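Local coordinates for 7,8-dihydro-6-hydroxymethylpterin pyrophosphokinase-dihydropteroate synthase (Plasmodium falciparum, PDB 6JWS), which probably catalyses two consecutive steps of folate biosynthesis, activating 6-hydroxymethyl-7,8-dihydropterin with ATP and condensing the resulting diphosphate with 4-aminobenzoate into 7,8-dihydropteroate, at residues H530-P535 / G579-H584; T542-L547 / H584-K589; N553-R558 / I572-G577. The protein carries 1 engineered substitution. All coordinates share one frame; numbering follows the deposited sequence.

Contact 1 of 3, residues H530-P535 / G579-H584. With PT1 (pteroic acid), chain I; ACT (acetate ion), chain M.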
loop_
_atom_site.group_PDB
_atom_site.type_symbol
_atom_site.label_atom_id
_atom_site.label_comp_id
_atom_site.label_asym_id
_atom_site.label_seq_id
_atom_site.Cartn_x
_atom_site.Cartn_y
_atom_site.Cartn_z
ATOM N N HIS B 530 23.396 10.785 2.854
ATOM C CA HIS B 530 23.661 11.930 1.992
ATOM C C HIS B 530 23.204 13.241 2.637
ATOM O O HIS B 530 22.053 13.382 3.050
ATOM C CB HIS B 530 22.924 11.803 0.655
ATOM C CG HIS B 530 23.142 13.003 -0.210
ATOM N ND1 HIS B 530 22.299 14.099 -0.182
ATOM C CD2 HIS B 530 24.115 13.293 -1.111
ATOM C CE1 HIS B 530 22.731 15.020 -1.019
ATOM N NE2 HIS B 530 23.858 14.559 -1.589
ATOM N N LYS B 531 24.113 14.222 2.677
ATOM C CA LYS B 531 23.781 15.613 2.964
ATOM C C LYS B 531 24.726 16.509 2.156
ATOM O O LYS B 531 25.657 16.020 1.511
ATOM C CB LYS B 531 23.876 15.897 4.469
ATOM C CG LYS B 531 25.264 15.787 5.084
ATOM C CD LYS B 531 25.386 16.412 6.495
ATOM C CE LYS B 531 26.799 16.803 6.919
ATOM N NZ LYS B 531 27.705 17.194 5.793
ATOM N N ARG B 532 24.424 17.812 2.138
ATOM C CA ARG B 532 25.365 18.850 1.757
ATOM C C ARG B 532 25.320 19.902 2.865
ATOM O O ARG B 532 24.256 20.164 3.422
ATOM C CB ARG B 532 24.939 19.509 0.432
ATOM C CG ARG B 532 24.887 18.607 -0.794
ATOM C CD ARG B 532 24.205 19.379 -1.920
ATOM N NE ARG B 532 24.335 18.749 -3.230
ATOM C CZ ARG B 532 23.793 19.222 -4.352
ATOM N NH1 ARG B 532 23.044 20.317 -4.302
ATOM N NH2 ARG B 532 23.997 18.600 -5.504
ATOM N N GLY B 533 26.461 20.495 3.214
ATOM C CA GLY B 533 26.445 21.660 4.094
ATOM C C GLY B 533 26.306 21.297 5.576
ATOM O O GLY B 533 26.569 20.173 5.997
ATOM N N ASN B 534 25.900 22.278 6.381
ATOM C CA ASN B 534 25.694 22.066 7.801
ATOM C C ASN B 534 24.302 22.572 8.154
ATOM O O ASN B 534 23.581 23.028 7.265
ATOM C CB ASN B 534 26.773 22.773 8.623
ATOM C CG ASN B 534 26.890 24.244 8.293
ATOM O OD1 ASN B 534 25.882 24.958 8.209
ATOM N ND2 ASN B 534 28.117 24.699 8.094
ATOM N N PRO B 535 23.879 22.512 9.441
ATOM C CA PRO B 535 22.558 23.019 9.831
ATOM C C PRO B 535 22.253 24.437 9.339
ATOM O O PRO B 535 21.109 24.745 9.009
ATOM C CB PRO B 535 22.536 22.887 11.374
ATOM C CG PRO B 535 23.571 21.788 11.668
ATOM C CD PRO B 535 24.619 21.920 10.575
ATOM N N GLY B 579 15.336 16.031 4.328
ATOM C CA GLY B 579 15.465 17.317 5.010
ATOM C C GLY B 579 16.907 17.866 5.024
ATOM O O GLY B 579 17.139 18.980 5.493
ATOM N N PHE B 580 17.891 17.109 4.521
ATOM C CA PHE B 580 19.270 17.584 4.572
ATOM C C PHE B 580 19.698 18.079 3.193
ATOM O O PHE B 580 20.077 17.283 2.320
ATOM C CB PHE B 580 20.226 16.481 5.033
ATOM C CG PHE B 580 20.233 16.086 6.493
ATOM C CD1 PHE B 580 21.134 16.659 7.380
ATOM C CD2 PHE B 580 19.472 15.004 6.942
ATOM C CE1 PHE B 580 21.236 16.202 8.682
ATOM C CE2 PHE B 580 19.536 14.575 8.262
ATOM C CZ PHE B 580 20.444 15.155 9.122
ATOM N N ALA B 581 19.642 19.405 3.008
ATOM C CA ALA B 581 19.812 20.018 1.700
ATOM C C ALA B 581 18.787 19.471 0.708
ATOM O O ALA B 581 19.129 19.169 -0.445
ATOM C CB ALA B 581 21.230 19.868 1.168
ATOM N N LYS B 582 17.529 19.368 1.152
ATOM C CA LYS B 582 16.433 19.105 0.222
ATOM C C LYS B 582 15.276 20.049 0.551
ATOM O O LYS B 582 14.918 20.193 1.711
ATOM C CB LYS B 582 15.977 17.639 0.294
ATOM C CG LYS B 582 16.930 16.607 -0.301
ATOM C CD LYS B 582 17.783 15.923 0.743
ATOM C CE LYS B 582 18.981 15.195 0.167
ATOM N NZ LYS B 582 19.829 14.640 1.245
ATOM N N LYS B 583 14.696 20.694 -0.473
ATOM C CA LYS B 583 13.402 21.353 -0.325
ATOM C C LYS B 583 12.356 20.285 0.006
ATOM O O LYS B 583 12.568 19.092 -0.248
ATOM C CB LYS B 583 13.033 22.142 -1.587
ATOM C CG LYS B 583 13.980 23.290 -1.960
ATOM C CD LYS B 583 13.691 24.574 -1.198
ATOM C CE LYS B 583 14.581 25.750 -1.552
ATOM N NZ LYS B 583 15.615 26.011 -0.516
ATOM N N HIS B 584 11.235 20.734 0.582
ATOM C CA HIS B 584 10.149 19.861 1.001
ATOM C C HIS B 584 9.672 18.980 -0.149
ATOM O O HIS B 584 9.553 17.773 0.033
ATOM C CB HIS B 584 9.048 20.664 1.715
ATOM C CG HIS B 584 9.581 21.396 2.902
ATOM N ND1 HIS B 584 10.676 20.926 3.628
ATOM C CD2 HIS B 584 9.210 22.557 3.483
ATOM C CE1 HIS B 584 10.945 21.767 4.616
ATOM N NE2 HIS B 584 10.058 22.780 4.543
HETATM C C2 PT1 I . 18.505 11.125 9.463
HETATM C C3 PT1 I . 18.873 11.932 10.627
HETATM C C5 PT1 I . 20.003 11.446 11.425
HETATM N N6 PT1 I . 18.224 13.067 10.980
HETATM C C7 PT1 I . 20.263 9.601 9.918
HETATM N N9 PT1 I . 20.637 10.302 11.037
HETATM C C10 PT1 I . 18.648 13.771 12.063
HETATM N N11 PT1 I . 20.937 8.455 9.540
HETATM C C12 PT1 I . 19.738 13.331 12.804
HETATM C C21 PT1 I . 14.086 19.092 9.018
HETATM O O22 PT1 I . 13.052 19.383 9.679
HETATM O O1 PT1 I . 17.487 11.512 8.684
HETATM N N4 PT1 I . 19.203 10.007 9.168
HETATM N N8 PT1 I . 20.374 12.183 12.486
HETATM C C13 PT1 I . 17.943 15.055 12.411
HETATM N N14 PT1 I . 18.285 16.074 11.381
HETATM C C15 PT1 I . 17.299 16.803 10.807
HETATM C C16 PT1 I . 17.430 17.244 9.473
HETATM C C17 PT1 I . 16.138 17.120 11.584
HETATM C C18 PT1 I . 16.378 17.995 8.894
HETATM C C19 PT1 I . 15.102 17.889 10.997
HETATM C C20 PT1 I . 15.215 18.307 9.647
HETATM O O23 PT1 I . 14.178 19.448 7.831
HETATM C C ACT M . 25.396 15.547 -4.651
HETATM O O ACT M . 25.208 16.077 -3.516
HETATM O OXT ACT M . 25.344 16.159 -5.733
HETATM C CH3 ACT M . 25.640 14.038 -4.728
#
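Four acceptors surround Lys582 NZ, one more than an ammonium has hydrogens, so at least one N-H must be shared. The imidazole of His530 supplies one, ND1 lying 2.9 Å from Lys582 NZ, with the amine in the ring plane. In its own loop Phe580 O takes a second bond, 2.9 Å from Lys582 NZ, and the carbonyls of Ile576 and Gly577 complete the grip. Such a carbonyl-lined site suits a buried ammonium and probably favours its charged form. The lysine chain reaches it by bending at chi2 (99°). With ND1 accepting, His530 donates from NE2 to an acetate oxygen 2.8 Å away, atom O, in a nearly straight bond (172°). Arg532 holds the same acetate, NE bonding O and NH2 bonding OXT at 2.8 Å, so two side chains share this probable crystallisation anion. These loops follow the neighbouring parallel strands 525-529 and 572-575 of the dihydropteroate synthase TIM barrel, at the strand ends where the active site lies, and Gly579 and Phe580 belong to the pteroic acid pocket. The Phe580 ring sits in the bend of the ligand, with C16 of the benzoate ring over one face, offset toward the rim, and C3 of the pterin at the edge; an aromatic can serve both, and Phe580 CZ comes within 3.3 Å of pteroate N14. From the adjoining loop Lys531 uses only the root of its chain, CB meeting Phe580 CB at 3.7 Å, while its amine folds back to bond Gly533 O. Next along, the small methyl of Ala581 meets Arg532, CB to CB at 3.8 Å.

Contact 2 of 3, residues T542-L547 / H584-K589. With ACT (acetate ion), chain N.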
loop_
_atom_site.group_PDB
_atom_site.type_symbol
_atom_site.label_atom_id
_atom_site.label_comp_id
_atom_site.label_asym_id
_atom_site.label_seq_id
_atom_site.Cartn_x
_atom_site.Cartn_y
_atom_site.Cartn_z
ATOM N N THR B 542 20.486 23.216 -2.743
ATOM C CA THR B 542 19.284 22.509 -3.142
ATOM C C THR B 542 19.230 22.243 -4.651
ATOM O O THR B 542 18.262 21.638 -5.150
ATOM C CB THR B 542 18.129 23.316 -2.542
ATOM O OG1 THR B 542 17.630 22.470 -1.513
ATOM C CG2 THR B 542 17.095 23.804 -3.522
ATOM N N ASN B 543 20.296 22.618 -5.364
ATOM C CA ASN B 543 20.329 22.399 -6.805
ATOM C C ASN B 543 20.937 21.037 -7.142
ATOM O O ASN B 543 22.094 20.764 -6.855
ATOM C CB ASN B 543 21.028 23.537 -7.559
ATOM C CG ASN B 543 20.446 24.908 -7.280
ATOM O OD1 ASN B 543 19.241 25.042 -7.058
ATOM N ND2 ASN B 543 21.285 25.943 -7.303
ATOM N N TYR B 544 20.156 20.198 -7.813
ATOM C CA TYR B 544 20.620 18.882 -8.182
ATOM C C TYR B 544 20.428 18.715 -9.684
ATOM O O TYR B 544 19.374 19.040 -10.217
ATOM C CB TYR B 544 19.827 17.807 -7.430
ATOM C CG TYR B 544 20.111 17.748 -5.953
ATOM C CD1 TYR B 544 19.403 18.549 -5.058
ATOM C CD2 TYR B 544 21.106 16.899 -5.454
ATOM C CE1 TYR B 544 19.682 18.512 -3.699
ATOM C CE2 TYR B 544 21.395 16.854 -4.097
ATOM C CZ TYR B 544 20.673 17.657 -3.225
ATOM O OH TYR B 544 20.964 17.622 -1.893
ATOM N N ASP B 545 21.430 18.167 -10.350
ATOM C CA ASP B 545 21.262 17.789 -11.738
ATOM C C ASP B 545 20.166 16.715 -11.888
ATOM O O ASP B 545 19.251 16.859 -12.678
ATOM C CB ASP B 545 22.602 17.356 -12.325
ATOM C CG ASP B 545 22.446 16.970 -13.777
ATOM O OD1 ASP B 545 21.768 17.727 -14.518
ATOM O OD2 ASP B 545 22.957 15.898 -14.148
ATOM N N ASN B 546 20.250 15.634 -11.115
ATOM C CA ASN B 546 19.219 14.611 -11.114
ATOM C C ASN B 546 19.027 14.132 -9.678
ATOM O O ASN B 546 19.746 13.254 -9.227
ATOM C CB ASN B 546 19.622 13.451 -12.029
ATOM C CG ASN B 546 18.488 12.472 -12.239
ATOM O OD1 ASN B 546 17.612 12.319 -11.379
ATOM N ND2 ASN B 546 18.494 11.800 -13.380
ATOM N N LEU B 547 18.088 14.731 -8.949
ATOM C CA LEU B 547 18.007 14.552 -7.507
ATOM C C LEU B 547 18.096 13.074 -7.120
ATOM O O LEU B 547 18.923 12.676 -6.299
ATOM C CB LEU B 547 16.711 15.206 -7.001
ATOM C CG LEU B 547 16.262 14.791 -5.593
ATOM C CD1 LEU B 547 17.007 15.598 -4.526
ATOM C CD2 LEU B 547 14.764 14.989 -5.442
ATOM N N HIS B 584 11.235 20.734 0.582
ATOM C CA HIS B 584 10.149 19.861 1.001
ATOM C C HIS B 584 9.672 18.980 -0.149
ATOM O O HIS B 584 9.553 17.773 0.033
ATOM C CB HIS B 584 9.048 20.664 1.715
ATOM C CG HIS B 584 9.581 21.396 2.902
ATOM N ND1 HIS B 584 10.676 20.926 3.628
ATOM C CD2 HIS B 584 9.210 22.557 3.483
ATOM C CE1 HIS B 584 10.945 21.767 4.616
ATOM N NE2 HIS B 584 10.058 22.780 4.543
ATOM N N ASP B 585 9.482 19.571 -1.340
ATOM C CA ASP B 585 9.105 18.825 -2.539
ATOM C C ASP B 585 10.163 17.789 -2.929
ATOM O O ASP B 585 9.816 16.771 -3.528
ATOM C CB ASP B 585 8.703 19.739 -3.707
ATOM C CG ASP B 585 7.358 20.438 -3.498
ATOM O OD1 ASP B 585 6.451 19.839 -2.838
ATOM O OD2 ASP B 585 7.212 21.590 -3.984
ATOM N N GLN B 586 11.437 18.043 -2.585
ATOM C CA GLN B 586 12.524 17.135 -2.928
ATOM C C GLN B 586 12.533 15.966 -1.958
ATOM O O GLN B 586 12.753 14.835 -2.369
ATOM C CB GLN B 586 13.887 17.841 -2.980
ATOM C CG GLN B 586 13.992 18.842 -4.121
ATOM C CD GLN B 586 15.250 19.677 -4.079
ATOM O OE1 GLN B 586 15.623 20.203 -3.024
ATOM N NE2 GLN B 586 15.899 19.843 -5.234
ATOM N N SER B 587 12.297 16.261 -0.675
ATOM C CA SER B 587 12.137 15.218 0.326
ATOM C C SER B 587 11.023 14.265 -0.110
ATOM O O SER B 587 11.218 13.052 -0.122
ATOM C CB SER B 587 11.865 15.810 1.703
ATOM O OG SER B 587 13.046 16.372 2.244
ATOM N N ILE B 588 9.895 14.821 -0.568
ATOM C CA ILE B 588 8.773 14.006 -1.025
ATOM C C ILE B 588 9.187 13.184 -2.241
ATOM O O ILE B 588 8.872 11.994 -2.349
ATOM C CB ILE B 588 7.520 14.871 -1.291
ATOM C CG1 ILE B 588 6.888 15.315 0.029
ATOM C CG2 ILE B 588 6.515 14.103 -2.125
ATOM C CD1 ILE B 588 6.270 16.722 -0.004
ATOM N N LYS B 589 9.923 13.831 -3.150
ATOM C CA LYS B 589 10.299 13.161 -4.378
ATOM C C LYS B 589 11.210 11.978 -4.082
ATOM O O LYS B 589 11.070 10.934 -4.710
ATOM C CB LYS B 589 10.980 14.100 -5.374
ATOM C CG LYS B 589 11.263 13.450 -6.734
ATOM C CD LYS B 589 11.150 14.444 -7.856
ATOM C CE LYS B 589 11.872 14.000 -9.112
ATOM N NZ LYS B 589 11.176 12.859 -9.756
HETATM C C ACT N . 14.226 18.839 -8.006
HETATM O O ACT N . 15.446 18.628 -8.067
HETATM O OXT ACT N . 13.364 17.956 -8.188
HETATM C CH3 ACT N . 13.742 20.279 -7.692
#
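The start of helix 584-592 in the TIM barrel of the synthase half meets the loop that leads into helix 547-564, and Gln586 carries most of the contact. Its CG is anti to its own carbonyl carbon and the chain beyond is extended (chi2 172°), so the amide is delivered across to Thr542. There NE2 donates to the backbone O of Thr542 at 3.0 Å, almost straight at 173°, with the acceptor in the plane of the amide and the donor in the plane of the carbonyl. NE2 also bonds the O of an acetate, 3.1 Å off, an ion probably taken from the crystallisation liquor. On the other side of the amide, OE1 receives a weak bond from Thr542 OG1 at 3.4 Å, but its stronger partner is the backbone N of Lys583. Lys583 is the N-cap residue, so the bond ties the side chain of Gln586 to the backbone just ahead of its own helix. Glutamine fits here because a single side chain can accept from its own helix end and donate to the neighbouring loop.

Beside the amide stands the ring of Tyr544, CD1 lying 3.7 Å from Gln586 NE2 with the two planes 76° apart; the phenol OH is bonded to Ala581 O. Branched Leu547 supplies the apolar part: its CD2 touches Gln586 CB and Lys589 CB, each at 3.9 Å, while its CD1 rests over one face of the Tyr544 ring. At this same end helix 584-592 also packs on helix 610-613, through His584 and Ser587, and on Lys702 of the second subunit, through Asp585 and Ile588, while Leu547 opens helix 547-564, at the end of the long loop that follows strand 525-529.

Contact 3 of 3, residues N553-R558 / I572-G577. With PT1 (pteroic acid), chain I.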
loop_
_atom_site.group_PDB
_atom_site.type_symbol
_atom_site.label_atom_id
_atom_site.label_comp_id
_atom_site.label_asym_id
_atom_site.label_seq_id
_atom_site.Cartn_x
_atom_site.Cartn_y
_atom_site.Cartn_z
ATOM N N ASN B 553 23.781 7.571 -6.640
ATOM C CA ASN B 553 25.151 7.390 -7.134
ATOM C C ASN B 553 26.167 7.773 -6.058
ATOM O O ASN B 553 27.157 7.089 -5.882
ATOM C CB ASN B 553 25.420 8.099 -8.470
ATOM C CG ASN B 553 24.696 7.432 -9.627
ATOM O OD1 ASN B 553 24.584 6.204 -9.644
ATOM N ND2 ASN B 553 24.184 8.217 -10.575
ATOM N N TYR B 554 25.910 8.846 -5.308
ATOM C CA TYR B 554 26.779 9.243 -4.209
ATOM C C TYR B 554 26.957 8.126 -3.171
ATOM O O TYR B 554 28.080 7.776 -2.827
ATOM C CB TYR B 554 26.256 10.539 -3.585
ATOM C CG TYR B 554 26.957 10.944 -2.317
ATOM C CD1 TYR B 554 26.523 10.461 -1.087
ATOM C CD2 TYR B 554 28.043 11.832 -2.337
ATOM C CE1 TYR B 554 27.159 10.824 0.091
ATOM C CE2 TYR B 554 28.658 12.242 -1.159
ATOM C CZ TYR B 554 28.211 11.741 0.051
ATOM O OH TYR B 554 28.824 12.083 1.224
ATOM N N LEU B 555 25.852 7.558 -2.682
ATOM C CA LEU B 555 25.842 6.486 -1.695
ATOM C C LEU B 555 26.552 5.233 -2.208
ATOM O O LEU B 555 27.295 4.599 -1.458
ATOM C CB LEU B 555 24.383 6.206 -1.285
ATOM C CG LEU B 555 23.744 7.371 -0.518
ATOM C CD1 LEU B 555 22.249 7.144 -0.274
ATOM C CD2 LEU B 555 24.474 7.604 0.809
ATOM N N GLU B 556 26.337 4.893 -3.489
ATOM C CA GLU B 556 26.989 3.748 -4.110
ATOM C C GLU B 556 28.499 3.973 -4.193
ATOM O O GLU B 556 29.279 3.049 -3.925
ATOM C CB GLU B 556 26.420 3.483 -5.510
ATOM C CG GLU B 556 25.011 2.886 -5.467
ATOM C CD GLU B 556 24.382 2.716 -6.850
ATOM O OE1 GLU B 556 24.485 3.641 -7.668
ATOM O OE2 GLU B 556 23.786 1.665 -7.111
ATOM N N GLN B 557 28.918 5.202 -4.531
ATOM C CA GLN B 557 30.345 5.506 -4.515
ATOM C C GLN B 557 30.911 5.317 -3.101
ATOM O O GLN B 557 31.971 4.718 -2.935
ATOM C CB GLN B 557 30.678 6.813 -5.269
ATOM C CG GLN B 557 30.622 6.672 -6.801
ATOM C CD GLN B 557 30.642 7.923 -7.676
ATOM O OE1 GLN B 557 29.821 8.073 -8.597
ATOM N NE2 GLN B 557 31.586 8.830 -7.432
ATOM N N ARG B 558 30.179 5.755 -2.063
ATOM C CA ARG B 558 30.670 5.593 -0.695
ATOM C C ARG B 558 30.781 4.117 -0.309
ATOM O O ARG B 558 31.762 3.699 0.324
ATOM C CB ARG B 558 29.785 6.290 0.348
ATOM C CG ARG B 558 29.738 7.799 0.217
ATOM C CD ARG B 558 31.162 8.305 0.130
ATOM N NE ARG B 558 31.903 8.254 1.374
ATOM C CZ ARG B 558 33.224 8.386 1.460
ATOM N NH1 ARG B 558 33.960 8.509 0.368
ATOM N NH2 ARG B 558 33.816 8.337 2.642
ATOM N N ILE B 572 26.480 -2.434 5.331
ATOM C CA ILE B 572 26.424 -1.022 4.974
ATOM C C ILE B 572 24.987 -0.676 4.604
ATOM O O ILE B 572 24.422 -1.306 3.720
ATOM C CB ILE B 572 27.371 -0.745 3.786
ATOM C CG1 ILE B 572 28.815 -1.109 4.151
ATOM C CG2 ILE B 572 27.242 0.693 3.299
ATOM C CD1 ILE B 572 29.755 -1.178 2.977
ATOM N N LEU B 573 24.415 0.335 5.263
ATOM C CA LEU B 573 23.045 0.746 5.008
ATOM C C LEU B 573 23.050 2.141 4.398
ATOM O O LEU B 573 23.983 2.912 4.646
ATOM C CB LEU B 573 22.299 0.697 6.336
ATOM C CG LEU B 573 22.330 -0.687 6.995
ATOM C CD1 LEU B 573 23.159 -0.655 8.261
ATOM C CD2 LEU B 573 20.924 -1.144 7.316
ATOM N N PHE B 574 22.039 2.417 3.561
ATOM C CA PHE B 574 21.920 3.669 2.832
ATOM C C PHE B 574 20.845 4.528 3.472
ATOM O O PHE B 574 19.812 4.010 3.906
ATOM C CB PHE B 574 21.434 3.438 1.397
ATOM C CG PHE B 574 22.422 2.786 0.463
ATOM C CD1 PHE B 574 23.018 1.579 0.781
ATOM C CD2 PHE B 574 22.676 3.317 -0.785
ATOM C CE1 PHE B 574 23.912 0.986 -0.106
ATOM C CE2 PHE B 574 23.589 2.745 -1.657
ATOM C CZ PHE B 574 24.217 1.585 -1.312
ATOM N N ASP B 575 21.087 5.848 3.453
ATOM C CA ASP B 575 20.125 6.818 3.950
ATOM C C ASP B 575 20.165 8.038 3.028
ATOM O O ASP B 575 21.219 8.638 2.835
ATOM C CB ASP B 575 20.366 7.119 5.438
ATOM C CG ASP B 575 19.337 8.057 6.052
ATOM O OD1 ASP B 575 18.549 8.659 5.291
ATOM O OD2 ASP B 575 19.282 8.152 7.302
ATOM N N ILE B 576 19.006 8.420 2.485
ATOM C CA ILE B 576 18.888 9.468 1.474
ATOM C C ILE B 576 18.972 10.853 2.120
ATOM O O ILE B 576 19.083 11.853 1.413
ATOM C CB ILE B 576 17.541 9.313 0.760
ATOM C CG1 ILE B 576 16.478 9.056 1.831
ATOM C CG2 ILE B 576 17.622 8.152 -0.225
ATOM C CD1 ILE B 576 15.128 9.491 1.448
ATOM N N GLY B 577 18.835 10.906 3.451
ATOM C CA GLY B 577 18.969 12.128 4.233
ATOM C C GLY B 577 17.823 13.119 4.023
ATOM O O GLY B 577 18.049 14.254 3.591
HETATM C C2 PT1 I . 18.505 11.125 9.463
HETATM C C3 PT1 I . 18.873 11.932 10.627
HETATM C C5 PT1 I . 20.003 11.446 11.425
HETATM N N6 PT1 I . 18.224 13.067 10.980
HETATM C C7 PT1 I . 20.263 9.601 9.918
HETATM N N9 PT1 I . 20.637 10.302 11.037
HETATM C C10 PT1 I . 18.648 13.771 12.063
HETATM N N11 PT1 I . 20.937 8.455 9.540
HETATM C C12 PT1 I . 19.738 13.331 12.804
HETATM C C21 PT1 I . 14.086 19.092 9.018
HETATM O O22 PT1 I . 13.052 19.383 9.679
HETATM O O1 PT1 I . 17.487 11.512 8.684
HETATM N N4 PT1 I . 19.203 10.007 9.168
HETATM N N8 PT1 I . 20.374 12.183 12.486
HETATM C C13 PT1 I . 17.943 15.055 12.411
HETATM N N14 PT1 I . 18.285 16.074 11.381
HETATM C C15 PT1 I . 17.299 16.803 10.807
HETATM C C16 PT1 I . 17.430 17.244 9.473
HETATM C C17 PT1 I . 16.138 17.120 11.584
HETATM C C18 PT1 I . 16.378 17.995 8.894
HETATM C C19 PT1 I . 15.102 17.889 10.997
HETATM C C20 PT1 I . 15.215 18.307 9.647
HETATM O O23 PT1 I . 14.178 19.448 7.831
#
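The Phe574 ring is stacked with that of Tyr600, and helix 547-564 meets it obliquely through Leu555 CB and the backbone N of Glu556. A second ring, Tyr554, carries Arg558 CG over one face and makes an edge-to-face pair with His530. Strand 525-529, this helix and strand 572-575 form one beta-alpha-beta crossover of the TIM barrel; the segment 553-558 of the helix runs nearly antiparallel to strand 572-575 (160°), with 9.2 Å between the two axes at their closest.

Phe574 points outward to the helix, as an apolar strand residue between barrel and helices should. Leu555 CB lies 3.4 Å from Phe574 CD2, and the two side chains slide past each other in opposite directions. Leucine fits because CB meets the ring while the branched end lies along the strand, CD1 3.6 Å from Asp575 O. Of the Glu556 side chain it is CG that touches, 4.1 Å from Phe574 CE2, while its carboxylate goes to the Tyr600 hydroxyl.

Asp575 faces the other way, into the pteroate pocket. Its OD2 accepts from the ligand's N11 at 2.8 Å and stands 2.6 Å from N4, so the amino N11 and the ring N4 both face one carboxylate oxygen. OD1 closes an Asx turn, with the backbone N of Gly577 2.9 Å away and approaching from 43° out of the carboxylate plane.

Contacts 1 and 3 are buried and both reach pteroic acid; contact 2 lies at the surface, about 10 Å from contact 1 centre to centre. Contact 3 is chiefly apolar, a helix laid on a strand, whereas contact 1 joins two loops through a buried ammonium and contact 2 joins a loop to a helix start through an amide. Contact 3 uses strand 572-575 and the turn behind it, contact 1 the loop that continues from there, and Lys582 reaches back into that turn. Arg532 NH1 with Asn543 O ties the first to the second. Helix 547-564 takes part in contacts 2 and 3, through its first residue and its middle respectively.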